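Local coordinates for protein UTP--glucose-1-phosphate uridylyltransferase (Acinetobacter baumannii, PDB 6IKX) that catalyses the transfer of a uridylyl group from UTP to alpha-D-glucose 1-phosphate, giving UDP-glucose and diphosphate, at residues 136-139 with 144-147; 115-120 with 219-224. The protein carries 1 engineered substitution. All coordinates share one frame; numbering follows the deposited sequence.

Interaction 1 (136-139 with 144-147); sequences DGSG and SRMI. With SO4 (sulfate ion), chain I.
A single long side chain makes this whole contact: R145 reaches back from its helix to the loop ahead of it, and its guanidinium meets the hydroxyl of S138 with one terminal nitrogen and a sulfate ion with the other. R145 NH2 comes within 2.6 Å of S138 OG, which approaches the guanidinium obliquely. NH2 is also hydrogen-bonded to the carbonyl of Q140, which ties the arginine to the backbone just ahead of its own helix. R145 NH1 makes a weak bond of 3.4 Å to sulfate O1, which sits at the guanidinium edge and near its plane. The ion probably comes from the crystallisation liquor. A bend in the arginine chain at its third torsion (chi3 -140°) turns the guanidinium against S138.

D136 braces the loop from within, its carboxylate turned toward the residues that follow it. S138 OG donates to D136 OD1 (2.9 Å), which accepts through its syn lone pair. Two weak bonds add to this, from S138 N to D136 OD1 and from G139 N to D136 OD2. Q252 also bonds to OD1. D136 OD1 and R145 NH2 are 4.7 Å apart, not in contact, but the carboxylate would probably favour the charge on the arginine. G137 and G139 both have positive phi, which suits the tight path of the loop.

This local surface contact, away from the substrate-binding residues, holds a strand-to-helix connection of the GT-A-type nucleotidyl transferase fold, from strand 132-135 into helix 142-153. R145 also touches Y249 of strand 246-250, while M146, buried, packs against strands 156-162, 209-212 and 246-250.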
loop_
_atom_site.group_PDB
_atom_site.type_symbol
_atom_site.label_atom_id
_atom_site.label_comp_id
_atom_site.label_asym_id
_atom_site.label_seq_id
_atom_site.Cartn_x
_atom_site.Cartn_y
_atom_site.Cartn_z
ATOM N N ASP A 136 15.728 24.529 -17.818
ATOM C CA ASP A 136 15.295 25.642 -18.701
ATOM C C ASP A 136 16.463 26.606 -18.939
ATOM O O ASP A 136 16.795 26.839 -20.139
ATOM C CB ASP A 136 14.055 26.350 -18.158
ATOM C CG ASP A 136 13.797 27.727 -18.773
ATOM O OD1 ASP A 136 14.285 27.970 -19.898
ATOM O OD2 ASP A 136 13.114 28.557 -18.115
ATOM N N GLY A 137 17.007 27.198 -17.869
ATOM C CA GLY A 137 18.027 28.269 -17.951
ATOM C C GLY A 137 17.467 29.663 -18.267
ATOM O O GLY A 137 17.831 30.628 -17.563
ATOM N N SER A 138 16.616 29.803 -19.283
ATOM C CA SER A 138 16.294 31.110 -19.907
ATOM C C SER A 138 15.317 31.949 -19.071
ATOM O O SER A 138 15.264 33.152 -19.351
ATOM C CB SER A 138 15.778 30.920 -21.317
ATOM O OG SER A 138 14.417 30.515 -21.312
ATOM N N GLY A 139 14.548 31.368 -18.138
ATOM C CA GLY A 139 13.451 32.058 -17.415
ATOM C C GLY A 139 12.042 31.760 -17.955
ATOM O O GLY A 139 11.072 32.001 -17.231
ATOM N N SER A 144 6.096 26.051 -21.924
ATOM C CA SER A 144 5.311 27.305 -21.997
ATOM C C SER A 144 5.488 27.919 -23.389
ATOM O O SER A 144 4.475 28.272 -24.022
ATOM C CB SER A 144 5.712 28.216 -20.883
ATOM O OG SER A 144 5.811 29.546 -21.331
ATOM N N ARG A 145 6.726 28.026 -23.872
ATOM C CA ARG A 145 6.985 28.494 -25.255
ATOM C C ARG A 145 6.122 27.685 -26.213
ATOM O O ARG A 145 5.440 28.279 -27.051
ATOM C CB ARG A 145 8.434 28.271 -25.665
ATOM C CG ARG A 145 9.350 29.409 -25.270
ATOM C CD ARG A 145 10.746 28.861 -25.223
ATOM N NE ARG A 145 11.391 29.450 -24.085
ATOM C CZ ARG A 145 12.003 30.612 -24.103
ATOM N NH1 ARG A 145 12.069 31.301 -25.225
ATOM N NH2 ARG A 145 12.551 31.079 -22.997
ATOM N N MET A 146 6.209 26.361 -26.095
ATOM C CA MET A 146 5.556 25.396 -27.010
ATOM C C MET A 146 4.022 25.490 -26.909
ATOM O O MET A 146 3.392 25.380 -27.948
ATOM C CB MET A 146 6.047 23.976 -26.719
ATOM C CG MET A 146 5.370 22.943 -27.577
ATOM S SD MET A 146 6.252 21.382 -27.602
ATOM C CE MET A 146 5.242 20.406 -26.487
ATOM N N ILE A 147 3.434 25.670 -25.722
ATOM C CA ILE A 147 1.949 25.831 -25.537
ATOM C C ILE A 147 1.508 27.115 -26.272
ATOM O O ILE A 147 0.490 27.086 -27.021
ATOM C CB ILE A 147 1.547 25.804 -24.034
ATOM C CG1 ILE A 147 1.705 24.394 -23.450
ATOM C CG2 ILE A 147 0.130 26.328 -23.798
ATOM C CD1 ILE A 147 1.645 24.295 -21.945
HETATM S S SO4 I . 14.816 34.478 -25.018
HETATM O O1 SO4 I . 13.543 34.250 -24.385
HETATM O O2 SO4 I . 15.228 35.830 -24.763
HETATM O O3 SO4 I . 14.683 34.283 -26.437
HETATM O O4 SO4 I . 15.806 33.565 -24.493
#

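Interaction 2 (115-120 with 219-224)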
loop_
_atom_site.group_PDB
_atom_site.type_symbol
_atom_site.label_atom_id
_atom_site.label_comp_id
_atom_site.label_asym_id
_atom_site.label_seq_id
_atom_site.Cartn_x
_atom_site.Cartn_y
_atom_site.Cartn_z
ATOM N N CYS A 115 -6.562 6.413 -22.021
ATOM C CA CYS A 115 -7.099 6.159 -20.650
ATOM C C CYS A 115 -7.558 7.466 -19.996
ATOM O O CYS A 115 -8.520 7.441 -19.267
ATOM C CB CYS A 115 -6.074 5.491 -19.740
ATOM S SG CYS A 115 -5.666 3.783 -20.196
ATOM N N ALA A 116 -6.958 8.592 -20.336
ATOM C CA ALA A 116 -7.356 9.913 -19.813
ATOM C C ALA A 116 -8.463 10.572 -20.650
ATOM O O ALA A 116 -8.633 11.777 -20.514
ATOM C CB ALA A 116 -6.142 10.809 -19.762
ATOM N N LYS A 117 -9.222 9.854 -21.461
ATOM C CA LYS A 117 -10.143 10.526 -22.423
ATOM C C LYS A 117 -11.225 11.273 -21.639
ATOM O O LYS A 117 -11.448 12.459 -21.906
ATOM C CB LYS A 117 -10.749 9.507 -23.380
ATOM C CG LYS A 117 -11.969 9.987 -24.142
ATOM C CD LYS A 117 -12.420 9.008 -25.184
ATOM C CE LYS A 117 -13.860 9.212 -25.603
ATOM N NZ LYS A 117 -14.355 8.038 -26.362
ATOM N N SER A 118 -11.893 10.571 -20.726
ATOM C CA SER A 118 -13.019 11.052 -19.891
ATOM C C SER A 118 -12.614 12.310 -19.144
ATOM O O SER A 118 -13.415 13.228 -19.074
ATOM C CB SER A 118 -13.441 9.987 -18.919
ATOM O OG SER A 118 -12.395 9.743 -17.999
ATOM N N VAL A 119 -11.393 12.338 -18.628
ATOM C CA VAL A 119 -10.877 13.492 -17.857
ATOM C C VAL A 119 -10.499 14.584 -18.843
ATOM O O VAL A 119 -10.707 15.740 -18.504
ATOM C CB VAL A 119 -9.727 13.068 -16.929
ATOM C CG1 VAL A 119 -9.211 14.197 -16.064
ATOM C CG2 VAL A 119 -10.179 11.924 -16.052
ATOM N N VAL A 120 -9.967 14.278 -20.028
ATOM C CA VAL A 120 -9.577 15.374 -20.984
ATOM C C VAL A 120 -10.833 16.033 -21.623
ATOM O O VAL A 120 -10.796 17.282 -21.920
ATOM C CB VAL A 120 -8.615 14.869 -22.070
ATOM C CG1 VAL A 120 -8.556 15.830 -23.266
ATOM C CG2 VAL A 120 -7.230 14.623 -21.490
ATOM N N LEU A 219 -8.890 9.525 -32.656
ATOM C CA LEU A 219 -7.789 8.987 -33.465
ATOM C C LEU A 219 -7.172 7.780 -32.745
ATOM O O LEU A 219 -7.008 6.741 -33.421
ATOM C CB LEU A 219 -6.783 10.101 -33.736
ATOM C CG LEU A 219 -7.312 11.261 -34.590
ATOM C CD1 LEU A 219 -6.192 12.242 -34.954
ATOM C CD2 LEU A 219 -7.996 10.747 -35.837
ATOM N N LEU A 220 -6.841 7.866 -31.447
ATOM C CA LEU A 220 -6.198 6.733 -30.690
ATOM C C LEU A 220 -7.155 5.527 -30.646
ATOM O O LEU A 220 -6.660 4.402 -30.659
ATOM C CB LEU A 220 -5.782 7.173 -29.282
ATOM C CG LEU A 220 -4.510 8.028 -29.203
ATOM C CD1 LEU A 220 -4.423 8.731 -27.878
ATOM C CD2 LEU A 220 -3.247 7.206 -29.407
ATOM N N GLU A 221 -8.476 5.749 -30.625
ATOM C CA GLU A 221 -9.487 4.658 -30.629
ATOM C C GLU A 221 -9.491 3.945 -31.992
ATOM O O GLU A 221 -10.162 2.932 -32.093
ATOM C CB GLU A 221 -10.885 5.200 -30.306
ATOM C CG GLU A 221 -11.104 5.397 -28.817
ATOM C CD GLU A 221 -12.305 6.207 -28.347
ATOM O OE1 GLU A 221 -12.845 7.009 -29.127
ATOM O OE2 GLU A 221 -12.671 6.060 -27.162
ATOM N N ASN A 222 -8.782 4.453 -33.012
ATOM C CA ASN A 222 -8.898 3.966 -34.420
ATOM C C ASN A 222 -7.520 3.683 -35.028
ATOM O O ASN A 222 -7.432 3.659 -36.261
ATOM C CB ASN A 222 -9.712 4.958 -35.255
ATOM C CG ASN A 222 -11.195 4.861 -34.950
ATOM O OD1 ASN A 222 -11.863 3.962 -35.445
ATOM N ND2 ASN A 222 -11.708 5.742 -34.105
ATOM N N THR A 223 -6.496 3.430 -34.205
ATOM C CA THR A 223 -5.111 3.150 -34.675
ATOM C C THR A 223 -4.952 1.673 -35.030
ATOM O O THR A 223 -4.941 0.822 -34.141
ATOM C CB THR A 223 -4.046 3.514 -33.638
ATOM O OG1 THR A 223 -4.263 2.702 -32.484
ATOM C CG2 THR A 223 -4.065 4.978 -33.282
ATOM N N PRO A 224 -4.716 1.337 -36.318
ATOM C CA PRO A 224 -4.371 -0.016 -36.739
ATOM C C PRO A 224 -4.308 -1.120 -35.667
ATOM O O PRO A 224 -3.416 -1.075 -34.829
ATOM C CB PRO A 224 -2.984 0.365 -37.290
ATOM C CG PRO A 224 -3.165 1.771 -37.919
ATOM C CD PRO A 224 -4.520 2.263 -37.440
#
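K117 and E221 meet in a salt bridge, K117 NZ donating a hydrogen bond of 2.7 Å to E221 OE2. The ammonium approaches the syn lone pair of OE2, on the side of the other carboxylate oxygen, and K117 NZ therefore stands only 3.3 Å from E221 OE1 as well. Both oxygens are close to the charge, but OE2 takes the bond.

Each partner comes to the meeting at full stretch. K117 has CG anti to the backbone N (chi1 164°) and stays extended to its tip, which carries NZ far from the first turn of helix 117-120. E221 is likewise extended beyond CG, and the two side chains cross at about a right angle. Part of the lysine's aliphatic chain also comes near the carboxylate, with K117 CD 3.6 Å from E221 OE2. The backbones remain well apart: even the nearest CA atoms, those of K117 and L220, are separated by 9.9 Å.

E221 is a central residue of the type I turn from L220 to T223; N222 N bonds back to L219 O, just ahead of the turn, and T223 OG1 makes a weak bond to L220 O. Farther out, K117 and V120 rest on M217 of helix 216-220, and L220 packs on A236 of helix 233-240. A116 occupies the N-cap position of helix 117-120, while V119 lies on I52 of strand 50-55 and on I99 of the second subunit.

Two long side chains, one partly exposed and one exposed, make an electrostatic link at the surface, one that probably competes with solvent and adds little hydrophobic burial between the segments.

Overall arrangement
From the N terminus, the chain first passes through 115-120, which contains the short helix 117-120 and opens interaction 2. It then runs through strands 125-128 and 132-135 to 136-139, where interaction 1 closes a small loop onto the start of helix 142-153, only a few residues later. Next come the strands up to 209-212 and helix 216-220, after which 219-224 closes the long loop of interaction 2. Interaction 1 is thus nested inside interaction 2. Their centres are 28 Å apart and their nearest atoms about 13 Å, so they do not touch. One fastens a strand-to-helix connection locally; the other joins helix 117-120 to the turn near helix 216-220, within the same nucleotidyl transferase family region.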